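Local coordinates for protein probable sensor histidine kinase pdtas (Mycobacterium tuberculosis, PDB 2YKF) that probably acts as the sensor kinase of the PdtaR/PdtaS two-component system, autophosphorylating on a histidine when cyclic di-GMP signals nutrient deprivation, at residues W31-D36 with P177-G182; D41-V46 with V56-P61; A87-G92 with D122-V127; S116-G121 with R157-G162; V260-L265 with A276-R281. All coordinates share one frame; numbering follows the deposited sequence.

Contact 1: residues W31-D36 with P177-G182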
# COMPACT_ATOMS: atom_id res chain seq x y z
N TRP A 31 -4.31 11.89 1.44
CA TRP A 31 -4.72 11.76 0.06
C TRP A 31 -4.05 10.57 -0.68
O TRP A 31 -4.38 10.32 -1.84
CB TRP A 31 -4.46 13.08 -0.68
CG TRP A 31 -3.03 13.41 -0.87
CD1 TRP A 31 -1.90 12.83 -0.27
CD2 TRP A 31 -2.55 14.44 -1.72
NE1 TRP A 31 -0.76 13.48 -0.73
CE2 TRP A 31 -1.16 14.48 -1.61
CE3 TRP A 31 -3.21 15.38 -2.56
CZ2 TRP A 31 -0.38 15.43 -2.35
CZ3 TRP A 31 -2.45 16.25 -3.32
CH2 TRP A 31 -1.06 16.28 -3.20
N GLN A 32 -3.14 9.80 -0.05
CA GLN A 32 -2.78 8.52 -0.68
C GLN A 32 -4.05 7.70 -1.06
O GLN A 32 -4.11 7.05 -2.11
CB GLN A 32 -1.82 7.66 0.19
CG GLN A 32 -1.26 6.40 -0.66
CD GLN A 32 -0.39 6.87 -1.82
OE1 GLN A 32 0.56 7.67 -1.65
NE2 GLN A 32 -0.75 6.44 -3.03
N LEU A 33 -5.02 7.65 -0.16
CA LEU A 33 -6.25 6.92 -0.38
C LEU A 33 -6.98 7.48 -1.64
O LEU A 33 -7.42 6.75 -2.49
CB LEU A 33 -7.17 7.08 0.84
CG LEU A 33 -8.57 6.54 0.68
CD1 LEU A 33 -8.56 5.05 0.32
CD2 LEU A 33 -9.39 6.81 2.04
N LEU A 34 -7.04 8.80 -1.77
CA LEU A 34 -7.63 9.36 -2.99
C LEU A 34 -6.87 8.98 -4.29
O LEU A 34 -7.51 8.56 -5.26
CB LEU A 34 -7.70 10.89 -2.79
CG LEU A 34 -8.23 11.67 -3.99
CD1 LEU A 34 -9.73 11.30 -4.30
CD2 LEU A 34 -8.07 13.16 -3.67
N ALA A 35 -5.53 9.09 -4.30
CA ALA A 35 -4.70 8.75 -5.47
C ALA A 35 -4.90 7.25 -5.79
O ALA A 35 -5.13 6.89 -6.96
CB ALA A 35 -3.23 9.03 -5.20
N ASP A 36 -4.97 6.41 -4.75
CA ASP A 36 -5.17 4.97 -5.00
C ASP A 36 -6.56 4.65 -5.58
O ASP A 36 -6.70 3.81 -6.50
CB ASP A 36 -5.02 4.16 -3.73
CG ASP A 36 -3.51 4.11 -3.23
OD1 ASP A 36 -2.63 4.59 -3.98
OD2 ASP A 36 -3.25 3.60 -2.12
N PRO A 177 -5.10 0.40 6.89
CA PRO A 177 -5.18 -0.33 5.60
C PRO A 177 -5.02 0.63 4.43
O PRO A 177 -5.42 1.78 4.56
CB PRO A 177 -6.62 -0.86 5.57
CG PRO A 177 -7.17 -0.66 6.88
CD PRO A 177 -6.35 0.35 7.66
N ARG A 178 -4.39 0.20 3.34
CA ARG A 178 -4.44 0.90 2.08
C ARG A 178 -5.69 0.39 1.38
O ARG A 178 -6.20 -0.67 1.68
CB ARG A 178 -3.17 0.61 1.23
CG ARG A 178 -1.81 0.75 2.01
CD ARG A 178 -1.55 2.20 2.52
NE ARG A 178 -0.20 2.28 3.13
CZ ARG A 178 0.90 2.66 2.46
NH1 ARG A 178 0.83 3.03 1.17
NH2 ARG A 178 2.09 2.70 3.08
N ALA A 179 -6.24 1.20 0.48
CA ALA A 179 -7.38 0.76 -0.34
C ALA A 179 -7.20 -0.68 -0.91
O ALA A 179 -8.10 -1.53 -0.79
CB ALA A 179 -7.63 1.82 -1.48
N GLY A 180 -6.04 -0.98 -1.50
CA GLY A 180 -5.85 -2.32 -2.05
C GLY A 180 -5.94 -3.46 -1.07
O GLY A 180 -6.24 -4.61 -1.47
N ASP A 181 -5.64 -3.18 0.21
CA ASP A 181 -5.76 -4.21 1.25
C ASP A 181 -7.16 -4.81 1.37
O ASP A 181 -7.31 -5.97 1.79
CB ASP A 181 -5.29 -3.67 2.63
CG ASP A 181 -3.80 -3.27 2.62
OD1 ASP A 181 -2.98 -3.84 1.83
OD2 ASP A 181 -3.42 -2.38 3.41
N GLY A 182 -8.21 -4.00 1.14
CA GLY A 182 -9.57 -4.52 1.29
C GLY A 182 -10.51 -3.29 1.34
O GLY A 182 -10.27 -2.35 2.10
O HOH W 1 -5.00 3.70 -0.03
O HOH W 2 -1.19 2.73 -1.01
O HOH W 3 -4.00 0.80 -2.26
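Carboxylate oxygen OD2 of Asp36 accepts hydrogen bonds from three waters, and each water carries the link on to a different donor in 177-182. Water 1 lies 2.7 Å from Asp36 OD2 and accepts from Ala179 N. Water 3 does the same for Gly180 N, at 2.8 Å from that nitrogen. Water 2 reaches the Arg178 guanidinium, sitting in its plane at the edge, 3.0 Å from NH1. The charged groups themselves stay apart, with Asp36 OD2 5.3 Å from Arg178 NH1. The other oxygen, OD1, takes Gln32 NE2 from the same helix over 2.8 Å, the donor coming 41° out of the carboxylate plane, and Asn62 N from beyond it. Direct contact is apolar and small: Leu33 CD1 touches Ala179 CB at 3.8 Å. Asp36 CB adds a looser approach to the same methyl. Thus helix 18-38 of the GAF domain meets the loop leading into the PAS-like domain mainly through water. Beyond these two segments, Arg178 NH2 pairs with Asp181 of the second subunit, which joins this seam to the dimer. Since Ala179 and Gly180 open a 3-10 turn, their N-H groups and the nearby guanidinium would together favour a negatively charged Asp36, with water rather than a direct ion pair bridging Asp36 and Arg178 here.

Contact 2: residues D41-V46 with V56-P61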
# COMPACT_ATOMS: atom_id res chain seq x y z
N ASP A 41 -2.54 10.39 -10.41
CA ASP A 41 -1.70 11.33 -9.72
C ASP A 41 -2.45 12.60 -9.26
O ASP A 41 -3.37 13.07 -9.95
CB ASP A 41 -0.60 11.79 -10.69
CG ASP A 41 0.28 10.69 -11.12
OD1 ASP A 41 1.22 10.43 -10.34
OD2 ASP A 41 0.06 10.10 -12.23
N TYR A 42 -2.06 13.18 -8.11
CA TYR A 42 -2.64 14.51 -7.77
C TYR A 42 -1.53 15.46 -7.48
O TYR A 42 -0.47 15.07 -6.86
CB TYR A 42 -3.54 14.44 -6.50
CG TYR A 42 -4.89 13.81 -6.78
CD1 TYR A 42 -5.06 12.42 -6.79
CD2 TYR A 42 -6.02 14.64 -7.09
CE1 TYR A 42 -6.29 11.85 -7.12
CE2 TYR A 42 -7.23 14.10 -7.39
CZ TYR A 42 -7.39 12.70 -7.37
OH TYR A 42 -8.62 12.19 -7.62
N LEU A 43 -1.77 16.73 -7.81
CA LEU A 43 -0.87 17.77 -7.40
C LEU A 43 -1.70 18.74 -6.59
O LEU A 43 -2.82 18.93 -6.91
CB LEU A 43 -0.30 18.46 -8.62
CG LEU A 43 1.03 17.99 -9.20
CD1 LEU A 43 1.19 16.56 -9.39
CD2 LEU A 43 1.28 18.73 -10.53
N MET A 44 -1.12 19.38 -5.58
CA MET A 44 -1.82 20.38 -4.80
C MET A 44 -1.24 21.76 -5.12
O MET A 44 -0.06 21.97 -5.00
CB MET A 44 -1.65 20.13 -3.32
CG MET A 44 -2.39 21.19 -2.47
SD MET A 44 -2.12 20.92 -0.68
CE MET A 44 -3.43 19.75 -0.48
N TRP A 45 -2.11 22.70 -5.48
CA TRP A 45 -1.67 24.07 -5.87
C TRP A 45 -2.23 25.08 -4.91
O TRP A 45 -3.40 24.95 -4.50
CB TRP A 45 -2.23 24.40 -7.25
CG TRP A 45 -1.72 23.49 -8.30
CD1 TRP A 45 -2.28 22.37 -8.77
CD2 TRP A 45 -0.52 23.67 -9.01
NE1 TRP A 45 -1.48 21.79 -9.74
CE2 TRP A 45 -0.39 22.60 -9.92
CE3 TRP A 45 0.44 24.68 -9.01
CZ2 TRP A 45 0.69 22.49 -10.82
CZ3 TRP A 45 1.54 24.56 -9.89
CH2 TRP A 45 1.65 23.47 -10.76
N VAL A 46 -1.39 26.03 -4.49
CA VAL A 46 -1.83 27.21 -3.72
C VAL A 46 -1.58 28.50 -4.56
O VAL A 46 -0.87 28.44 -5.58
CB VAL A 46 -1.22 27.32 -2.30
CG1 VAL A 46 -1.68 26.08 -1.39
CG2 VAL A 46 0.34 27.47 -2.31
N VAL A 56 2.61 22.62 -4.07
CA VAL A 56 3.18 22.47 -2.74
C VAL A 56 3.17 20.97 -2.30
O VAL A 56 3.74 20.68 -1.27
CB VAL A 56 2.43 23.31 -1.64
CG1 VAL A 56 2.60 24.86 -1.88
CG2 VAL A 56 0.96 22.96 -1.67
N ALA A 57 2.56 20.08 -3.08
CA ALA A 57 2.54 18.64 -2.71
C ALA A 57 2.12 17.87 -3.89
O ALA A 57 1.48 18.40 -4.82
CB ALA A 57 1.60 18.32 -1.49
N GLN A 58 2.49 16.57 -3.88
CA GLN A 58 2.20 15.73 -4.99
C GLN A 58 2.05 14.29 -4.47
O GLN A 58 2.80 13.86 -3.55
CB GLN A 58 3.43 15.78 -5.92
CG GLN A 58 3.38 14.72 -7.09
CD GLN A 58 4.57 14.94 -8.04
OE1 GLN A 58 5.47 15.72 -7.73
NE2 GLN A 58 4.56 14.28 -9.18
N CYS A 59 1.12 13.56 -5.01
CA CYS A 59 0.99 12.13 -4.69
C CYS A 59 0.92 11.29 -5.95
O CYS A 59 0.30 11.71 -6.94
CB CYS A 59 -0.28 11.90 -3.86
SG CYS A 59 -0.36 10.33 -2.95
N ARG A 60 1.49 10.10 -5.95
CA ARG A 60 1.22 9.19 -7.03
C ARG A 60 0.36 8.03 -6.58
O ARG A 60 0.45 7.61 -5.44
CB ARG A 60 2.54 8.63 -7.62
CG ARG A 60 3.52 9.75 -8.00
CD ARG A 60 4.77 9.18 -8.71
NE ARG A 60 5.49 10.34 -9.29
CZ ARG A 60 6.44 11.01 -8.67
NH1 ARG A 60 6.81 10.65 -7.44
NH2 ARG A 60 7.06 12.01 -9.29
N PRO A 61 -0.39 7.41 -7.50
CA PRO A 61 -1.17 6.23 -7.07
C PRO A 61 -0.27 4.99 -6.86
O PRO A 61 0.71 4.79 -7.58
CB PRO A 61 -2.09 5.99 -8.27
CG PRO A 61 -1.31 6.52 -9.48
CD PRO A 61 -0.42 7.63 -8.95
O HOH W 4 2.03 12.72 -9.13
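Tyr42 to Met44 pair with Ala57 to Cys59 in an antiparallel beta hairpin of the GAF-domain sheet, the strand axes running at 171° and 4.7 Å apart at their closest. Tyr42 and Cys59 form a hydrogen-bonded pair, with Cys59 N meeting Tyr42 O at 2.9 Å; farther along, Met44 N bonds to Ala57 O and Val56 N to Met44 O. Between these bonds, Leu43 and Gln58 send their side chains off the same face, side by side and pointing the same way, so that Leu43 CD1 lies beside Gln58 CG at 3.7 Å. The opposite face carries Tyr42, Met44, Ala57 and Cys59, and is overlaid by helix 18-38. There the Ala57 methyl lies against Met44 CB. Met44 CG, anti to the backbone N (chi1 -180°), is itself near Val56 CG2, and the extended chi2 (-178°) carries SD on to lie 3.8 Å from Val56 CG2. At this end of the hairpin Val46 and Val56 cross at about a right angle, and the branches are pressed tightly together, Val46 CG2 to Val56 CG1 measuring 3.5 Å. At the other end Asp41 OD1 rests on aliphatic carbon, 3.4 Å from Arg60 CG and also near Pro61 CD. Its polar partners include Thr66, while Arg60 NE turns to Val68 O. Water 4 fits between the strands' side chains: it donates to Asp41 OD1 at 2.7 Å and to Cys59 O, and accepts from Gln58 NE2.

Contact 3: residues A87-G92 with D122-V127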
# COMPACT_ATOMS: atom_id res chain seq x y z
N ALA A 87 -8.86 29.97 -12.13
CA ALA A 87 -10.30 30.25 -12.05
C ALA A 87 -10.98 29.51 -10.89
O ALA A 87 -11.94 30.02 -10.30
CB ALA A 87 -10.99 29.86 -13.35
N THR A 88 -10.51 28.29 -10.58
CA THR A 88 -11.09 27.54 -9.45
C THR A 88 -10.82 28.23 -8.13
O THR A 88 -11.63 28.12 -7.21
CB THR A 88 -10.59 26.08 -9.40
OG1 THR A 88 -10.72 25.49 -10.70
CG2 THR A 88 -11.46 25.23 -8.42
N PHE A 89 -9.73 28.98 -8.03
CA PHE A 89 -9.49 29.78 -6.83
C PHE A 89 -10.46 30.93 -6.74
O PHE A 89 -10.77 31.39 -5.64
CB PHE A 89 -8.09 30.34 -6.81
CG PHE A 89 -7.06 29.36 -6.37
CD1 PHE A 89 -6.86 29.13 -5.01
CD2 PHE A 89 -6.28 28.68 -7.30
CE1 PHE A 89 -5.88 28.24 -4.59
CE2 PHE A 89 -5.30 27.75 -6.90
CZ PHE A 89 -5.10 27.54 -5.54
N SER A 90 -10.95 31.34 -7.93
CA SER A 90 -11.73 32.59 -8.17
C SER A 90 -13.25 32.44 -8.04
O SER A 90 -13.84 32.93 -7.08
CB SER A 90 -11.40 33.18 -9.55
OG SER A 90 -10.42 34.19 -9.46
N GLY A 91 -13.87 31.80 -9.03
CA GLY A 91 -15.30 31.61 -9.01
C GLY A 91 -15.75 30.43 -8.15
O GLY A 91 -16.44 29.53 -8.64
N GLY A 92 -15.35 30.44 -6.87
CA GLY A 92 -15.85 29.44 -5.90
C GLY A 92 -15.19 29.59 -4.53
O GLY A 92 -15.85 29.74 -3.50
N ASP A 122 -15.19 28.67 4.22
CA ASP A 122 -15.78 28.71 2.89
C ASP A 122 -14.88 29.32 1.82
O ASP A 122 -15.38 29.84 0.82
CB ASP A 122 -17.13 29.45 2.93
CG ASP A 122 -18.28 28.55 2.54
OD1 ASP A 122 -18.43 28.27 1.32
OD2 ASP A 122 -19.03 28.09 3.44
N GLN A 123 -13.56 29.29 2.04
CA GLN A 123 -12.66 29.70 0.98
C GLN A 123 -12.00 28.48 0.28
O GLN A 123 -11.78 27.43 0.88
CB GLN A 123 -11.68 30.83 1.43
CG GLN A 123 -10.74 30.54 2.60
CD GLN A 123 -9.38 31.32 2.56
OE1 GLN A 123 -9.03 31.98 1.55
NE2 GLN A 123 -8.59 31.20 3.65
N VAL A 124 -11.75 28.60 -1.01
CA VAL A 124 -10.94 27.61 -1.70
C VAL A 124 -9.53 27.94 -1.25
O VAL A 124 -8.96 29.03 -1.61
CB VAL A 124 -11.05 27.71 -3.19
CG1 VAL A 124 -10.03 26.81 -3.86
CG2 VAL A 124 -12.48 27.37 -3.67
N VAL A 125 -8.96 27.04 -0.44
CA VAL A 125 -7.57 27.22 0.04
C VAL A 125 -6.50 26.54 -0.78
O VAL A 125 -5.29 26.87 -0.65
CB VAL A 125 -7.42 26.89 1.54
CG1 VAL A 125 -8.31 27.79 2.37
CG2 VAL A 125 -7.78 25.37 1.82
N ALA A 126 -6.90 25.61 -1.63
CA ALA A 126 -5.99 24.95 -2.55
C ALA A 126 -6.80 24.37 -3.65
O ALA A 126 -8.01 24.24 -3.52
CB ALA A 126 -5.12 23.79 -1.82
N VAL A 127 -6.12 24.01 -4.73
CA VAL A 127 -6.73 23.27 -5.83
C VAL A 127 -5.90 22.02 -6.20
O VAL A 127 -4.69 22.08 -6.25
CB VAL A 127 -6.83 24.17 -7.08
CG1 VAL A 127 -7.37 23.39 -8.22
CG2 VAL A 127 -7.77 25.35 -6.75
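A methyl group sits over an aromatic face here: Val127 CG2 lies 3.6 Å from the centroid of the Phe89 ring and 18° off the ring normal, a CH-pi contact between helix 83-90 and strand 123-131 of the GAF-domain sheet. The methyl is displaced toward the rim, and Phe89 CE2 is its nearest ring atom. A classic beta bulge accounts for the way the strand presents itself. Val125 and Ala126 both face Val118, and both turn their CB away from the helix, whereas Val124 and Val127 on either side of them turn theirs toward it. Both valines therefore face the helix, and both touch Thr88 and Phe89. Phe89 and Val124 cross at about a right angle, with CD1 of the ring 4.1 Å from Val124 CG1, while ring atom CE1 approaches Ala126 CA at 3.9 Å within the bulge. Phe89 CG is anti to its carbonyl carbon (chi1 -80°), which starts the ring on its course toward the strand. Thr88 contributes through carbon, CB standing 3.9 Å from Val127 CG2, while its OG1 is hydrogen-bonded to Leu84 O one turn back. Past the helix, Gly91 makes an inverse gamma turn and the chain comes back over Val124. That valine holds CG2 anti to its carbonyl carbon, and the methyl touches Thr88 O at 3.7 Å and Gly92 C at 3.6 Å.

Contact 4: residues S116-G121 with R157-G162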
# COMPACT_ATOMS: atom_id res chain seq x y z
N SER A 116 -10.06 20.33 -9.20
CA SER A 116 -11.06 20.47 -8.13
C SER A 116 -10.56 21.23 -6.92
O SER A 116 -9.38 21.15 -6.54
CB SER A 116 -11.63 19.12 -7.74
OG SER A 116 -10.61 18.25 -7.37
N PRO A 117 -11.47 21.94 -6.26
CA PRO A 117 -11.07 22.73 -5.14
C PRO A 117 -11.03 21.98 -3.80
O PRO A 117 -11.76 21.02 -3.59
CB PRO A 117 -12.20 23.75 -5.06
CG PRO A 117 -13.40 22.92 -5.46
CD PRO A 117 -12.90 22.14 -6.61
N VAL A 118 -10.21 22.48 -2.91
CA VAL A 118 -10.20 22.05 -1.55
C VAL A 118 -10.71 23.27 -0.78
O VAL A 118 -10.06 24.31 -0.83
CB VAL A 118 -8.77 21.74 -1.10
CG1 VAL A 118 -8.72 21.35 0.39
CG2 VAL A 118 -8.15 20.60 -1.96
N ARG A 119 -11.85 23.12 -0.09
CA ARG A 119 -12.41 24.20 0.76
C ARG A 119 -12.12 24.01 2.22
O ARG A 119 -12.02 22.82 2.74
CB ARG A 119 -13.91 24.34 0.58
CG ARG A 119 -14.24 25.39 -0.40
CD ARG A 119 -15.77 25.66 -0.58
NE ARG A 119 -15.95 26.30 -1.90
CZ ARG A 119 -16.03 25.67 -3.08
NH1 ARG A 119 -15.98 24.33 -3.15
NH2 ARG A 119 -16.16 26.35 -4.22
N PHE A 120 -11.89 25.16 2.87
CA PHE A 120 -11.81 25.25 4.29
C PHE A 120 -12.41 26.59 4.77
O PHE A 120 -12.06 27.67 4.27
CB PHE A 120 -10.37 25.18 4.77
CG PHE A 120 -10.25 25.26 6.26
CD1 PHE A 120 -10.51 24.12 7.05
CD2 PHE A 120 -10.00 26.47 6.89
CE1 PHE A 120 -10.43 24.20 8.45
CE2 PHE A 120 -9.93 26.55 8.29
CZ PHE A 120 -10.15 25.40 9.05
N GLY A 121 -13.23 26.52 5.80
CA GLY A 121 -14.13 27.62 6.10
C GLY A 121 -14.98 27.53 4.85
O GLY A 121 -15.35 26.40 4.42
N ARG A 157 -15.76 15.30 -3.72
CA ARG A 157 -16.90 16.17 -3.32
C ARG A 157 -16.79 16.65 -1.86
O ARG A 157 -16.96 17.83 -1.58
CB ARG A 157 -18.26 15.51 -3.67
CG ARG A 157 -19.44 15.95 -2.81
CD ARG A 157 -20.33 17.04 -3.45
NE ARG A 157 -21.42 16.46 -4.25
CZ ARG A 157 -22.66 16.97 -4.38
NH1 ARG A 157 -23.02 18.09 -3.72
NH2 ARG A 157 -23.54 16.35 -5.16
N MET A 158 -16.43 15.75 -0.94
CA MET A 158 -16.16 16.15 0.43
C MET A 158 -15.01 17.13 0.55
O MET A 158 -15.07 18.07 1.40
CB MET A 158 -15.89 14.85 1.24
CG MET A 158 -17.19 14.12 1.45
SD MET A 158 -17.05 12.58 2.35
CE MET A 158 -16.88 13.24 3.98
N LEU A 159 -13.92 16.91 -0.23
CA LEU A 159 -12.83 17.89 -0.24
C LEU A 159 -13.36 19.28 -0.68
O LEU A 159 -13.00 20.31 -0.08
CB LEU A 159 -11.73 17.46 -1.22
CG LEU A 159 -10.84 16.37 -0.58
CD1 LEU A 159 -10.11 15.59 -1.68
CD2 LEU A 159 -9.86 17.13 0.27
N ALA A 160 -14.18 19.29 -1.73
CA ALA A 160 -14.75 20.54 -2.30
C ALA A 160 -15.73 21.19 -1.32
O ALA A 160 -15.85 22.41 -1.31
CB ALA A 160 -15.41 20.26 -3.66
N GLU A 161 -16.36 20.39 -0.45
CA GLU A 161 -17.32 20.89 0.53
C GLU A 161 -16.69 21.15 1.84
O GLU A 161 -17.36 21.59 2.77
CB GLU A 161 -18.52 19.92 0.71
CG GLU A 161 -19.33 19.86 -0.59
CD GLU A 161 -20.62 18.99 -0.57
OE1 GLU A 161 -20.82 18.14 0.35
OE2 GLU A 161 -21.43 19.14 -1.52
N GLY A 162 -15.40 20.83 1.98
CA GLY A 162 -14.70 21.10 3.22
C GLY A 162 -15.03 20.11 4.33
O GLY A 162 -14.77 20.41 5.49
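Arg119 reaches the end of helix 143-161 by two hydrogen bonds, one from its backbone and one from its side chain. Arg119 N donates to Leu159 O at 3.0 Å with an N-H...O angle of 167°. Arg119 NH1 donates to Ala160 O at 2.7 Å; the oxygen lies in the guanidinium plane, at its edge, and the donor is tilted 27° from the carbonyl plane. The chain, extended from CG to NE, runs past this oxygen, with Arg119 CB and CD each 3.3 Å from Ala160 O, and beyond the turn at chi4 (83°) NH1 comes back to it. Backbone meets backbone closely as well. Ala160 CA gives a CA-H...O contact to Pro117 O at 3.3 Å, and Gly162 CA comes to 3.2 Å from Arg119 O. Gly162 has positive phi and closes the helix in a Schellman motif, and without a side chain it can lie against the strand. Pro117 CG meets Ala160 CB in ordinary contact at 3.8 Å. Looser is the approach of Val118 CG1 to Leu159 CD2, 4.4 Å apart. On the outer side of the helix, away from the strand, exposed Arg157 forms a salt bridge with Glu161 OE2, while Glu161 OE1 accepts from Ala270 N of the PAS-like part. The strand is the outermost of the GAF-domain sheet in this chain, so the helix terminus borders its edge. Leu159 O, otherwise met only weakly by Gly162 N within these segments, and Ala160 O both accept from the arginine, whose positive charge would suit the negative end of the helix.

Contact 5: residues V260-L265 with A276-R281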
# COMPACT_ATOMS: atom_id res chain seq x y z
N VAL A 260 -7.82 -8.33 12.05
CA VAL A 260 -7.92 -7.39 10.97
C VAL A 260 -7.77 -5.95 11.48
O VAL A 260 -8.08 -5.65 12.67
CB VAL A 260 -9.20 -7.54 10.17
CG1 VAL A 260 -9.23 -8.88 9.48
CG2 VAL A 260 -10.45 -7.38 11.11
N LEU A 261 -7.29 -5.05 10.63
CA LEU A 261 -7.30 -3.62 10.95
C LEU A 261 -8.41 -3.04 10.11
O LEU A 261 -8.50 -3.35 8.94
CB LEU A 261 -6.01 -2.89 10.52
CG LEU A 261 -4.72 -3.14 11.25
CD1 LEU A 261 -3.62 -2.24 10.59
CD2 LEU A 261 -4.96 -2.77 12.68
N LEU A 262 -9.23 -2.20 10.72
CA LEU A 262 -10.37 -1.59 10.01
C LEU A 262 -10.18 -0.12 10.08
O LEU A 262 -9.80 0.41 11.14
CB LEU A 262 -11.68 -1.87 10.74
CG LEU A 262 -12.14 -3.30 10.80
CD1 LEU A 262 -13.38 -3.36 11.71
CD2 LEU A 262 -12.49 -3.74 9.45
N ARG A 263 -10.50 0.56 8.97
CA ARG A 263 -10.60 2.02 8.97
C ARG A 263 -11.94 2.46 8.32
O ARG A 263 -12.27 2.02 7.20
CB ARG A 263 -9.44 2.62 8.21
CG ARG A 263 -9.56 4.11 8.21
CD ARG A 263 -8.61 4.72 7.33
NE ARG A 263 -8.93 6.14 7.18
CZ ARG A 263 -8.29 6.91 6.33
NH1 ARG A 263 -7.34 6.36 5.56
NH2 ARG A 263 -8.60 8.20 6.24
N THR A 264 -12.75 3.23 9.05
CA THR A 264 -14.05 3.65 8.55
C THR A 264 -13.94 5.14 8.16
O THR A 264 -13.14 5.91 8.74
CB THR A 264 -15.17 3.48 9.61
OG1 THR A 264 -14.85 4.29 10.78
CG2 THR A 264 -15.19 1.99 10.09
N LEU A 265 -14.75 5.51 7.17
CA LEU A 265 -14.80 6.87 6.59
C LEU A 265 -16.25 7.14 6.26
O LEU A 265 -16.81 6.47 5.41
CB LEU A 265 -14.07 6.92 5.24
CG LEU A 265 -12.60 6.89 5.36
CD1 LEU A 265 -12.30 5.39 5.16
CD2 LEU A 265 -12.05 7.77 4.20
N ALA A 276 -20.87 4.89 3.75
CA ALA A 276 -19.54 4.84 4.31
C ALA A 276 -18.60 3.96 3.49
O ALA A 276 -19.04 3.08 2.76
CB ALA A 276 -19.53 4.35 5.80
N ALA A 277 -17.30 4.24 3.60
CA ALA A 277 -16.27 3.34 3.02
C ALA A 277 -15.62 2.72 4.23
O ALA A 277 -15.52 3.37 5.29
CB ALA A 277 -15.24 4.13 2.16
N ILE A 278 -15.23 1.46 4.11
CA ILE A 278 -14.49 0.79 5.11
C ILE A 278 -13.29 0.15 4.44
O ILE A 278 -13.43 -0.64 3.48
CB ILE A 278 -15.36 -0.27 5.86
CG1 ILE A 278 -16.55 0.46 6.55
CG2 ILE A 278 -14.54 -1.09 6.90
CD1 ILE A 278 -17.41 -0.43 7.33
N LEU A 279 -12.12 0.42 4.99
CA LEU A 279 -10.91 -0.28 4.49
C LEU A 279 -10.53 -1.33 5.50
O LEU A 279 -10.71 -1.14 6.70
CB LEU A 279 -9.77 0.70 4.31
CG LEU A 279 -10.17 2.00 3.61
CD1 LEU A 279 -8.93 2.88 3.66
CD2 LEU A 279 -10.56 1.71 2.21
N ILE A 280 -10.11 -2.48 5.02
CA ILE A 280 -9.76 -3.59 5.92
C ILE A 280 -8.47 -4.23 5.50
O ILE A 280 -8.19 -4.34 4.33
CB ILE A 280 -10.92 -4.62 6.04
CG1 ILE A 280 -10.55 -5.78 7.00
CG2 ILE A 280 -11.34 -5.16 4.68
CD1 ILE A 280 -11.76 -6.77 7.16
N ARG A 281 -7.63 -4.59 6.48
CA ARG A 281 -6.39 -5.26 6.12
C ARG A 281 -6.27 -6.47 7.04
O ARG A 281 -6.30 -6.29 8.25
CB ARG A 281 -5.18 -4.36 6.37
CG ARG A 281 -3.89 -5.09 5.93
CD ARG A 281 -2.57 -4.35 6.19
NE ARG A 281 -1.56 -5.12 5.44
CZ ARG A 281 -0.23 -5.05 5.61
NH1 ARG A 281 0.31 -4.16 6.47
NH2 ARG A 281 0.57 -5.81 4.83
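Ala276 begins the pairing with its CB against Leu265 O at 3.5 Å, in an antiparallel hairpin of the PAS-like domain whose strands run at 164° to each other. Ala277 follows as a hydrogen-bonded pair with Leu265, its N donating to Leu265 O at 2.9 Å; the small methyl faces Leu265 CB. Ile278 turns to the other face beside Thr264, the two side chains pointing the same way with Ile278 CG1 4.1 Å from Thr264 CG2. The threonine hydroxyl has its partners elsewhere, in His237 and Met249. At Leu279 the chain bonds both ways with Arg263, the N of Leu279 standing 2.7 Å from Arg263 O. Here the side chains run together, Leu279 CD1 lying 4.1 Å from Arg263 CD, while the guanidinium goes on to a salt bridge with Glu30 of helix 18-38. Ile280 is back on the face of Ile278 and lies alongside Leu262. Its CG1 is anti to the backbone N (chi1 -180°) and meets Leu262 CD2 at 3.7 Å. The Val260 side chain crosses that of Ile280 obliquely, Val260 CB 3.9 Å from Ile280 CG1. Arg281 completes the ladder with Leu261, Arg281 O accepting from Leu261 N over 2.9 Å. Its own side chain leads away and packs on Arg174 of the second subunit. The alternation gives the two faces different chemistry: Leu262, Thr264, Ile278 and Ile280 make one largely apolar surface, whereas on the other Arg263, Leu265 and Leu279 pack on Leu33 of the GAF-domain helix, the arginine adding its charge pairing there.

This chain is the sensor part of a longer kinase whose catalytic core lies outside the construct. Contacts 2, 3 and 4 belong to the GAF domain, and contact 5 to the PAS-like domain; contact 1 spans the two. Contacts 2 and 3 join through neighbouring strands, Trp45 N bonding to Val127 O at 2.8 Å, and contacts 3 and 4, with centres about 9 Å apart, through the strand pair at Val118 and Ala126. Contact 1 reaches contact 2 by Gln32 NE2 to Arg60 O (2.9 Å), contact 4 by Leu34 on Leu159, and contact 5 by Gly182 O to Ile280 N (2.9 Å). Contacts 3 and 5 have centres about 31 Å apart. Contacts 1, 2 and 5 also touch the second subunit.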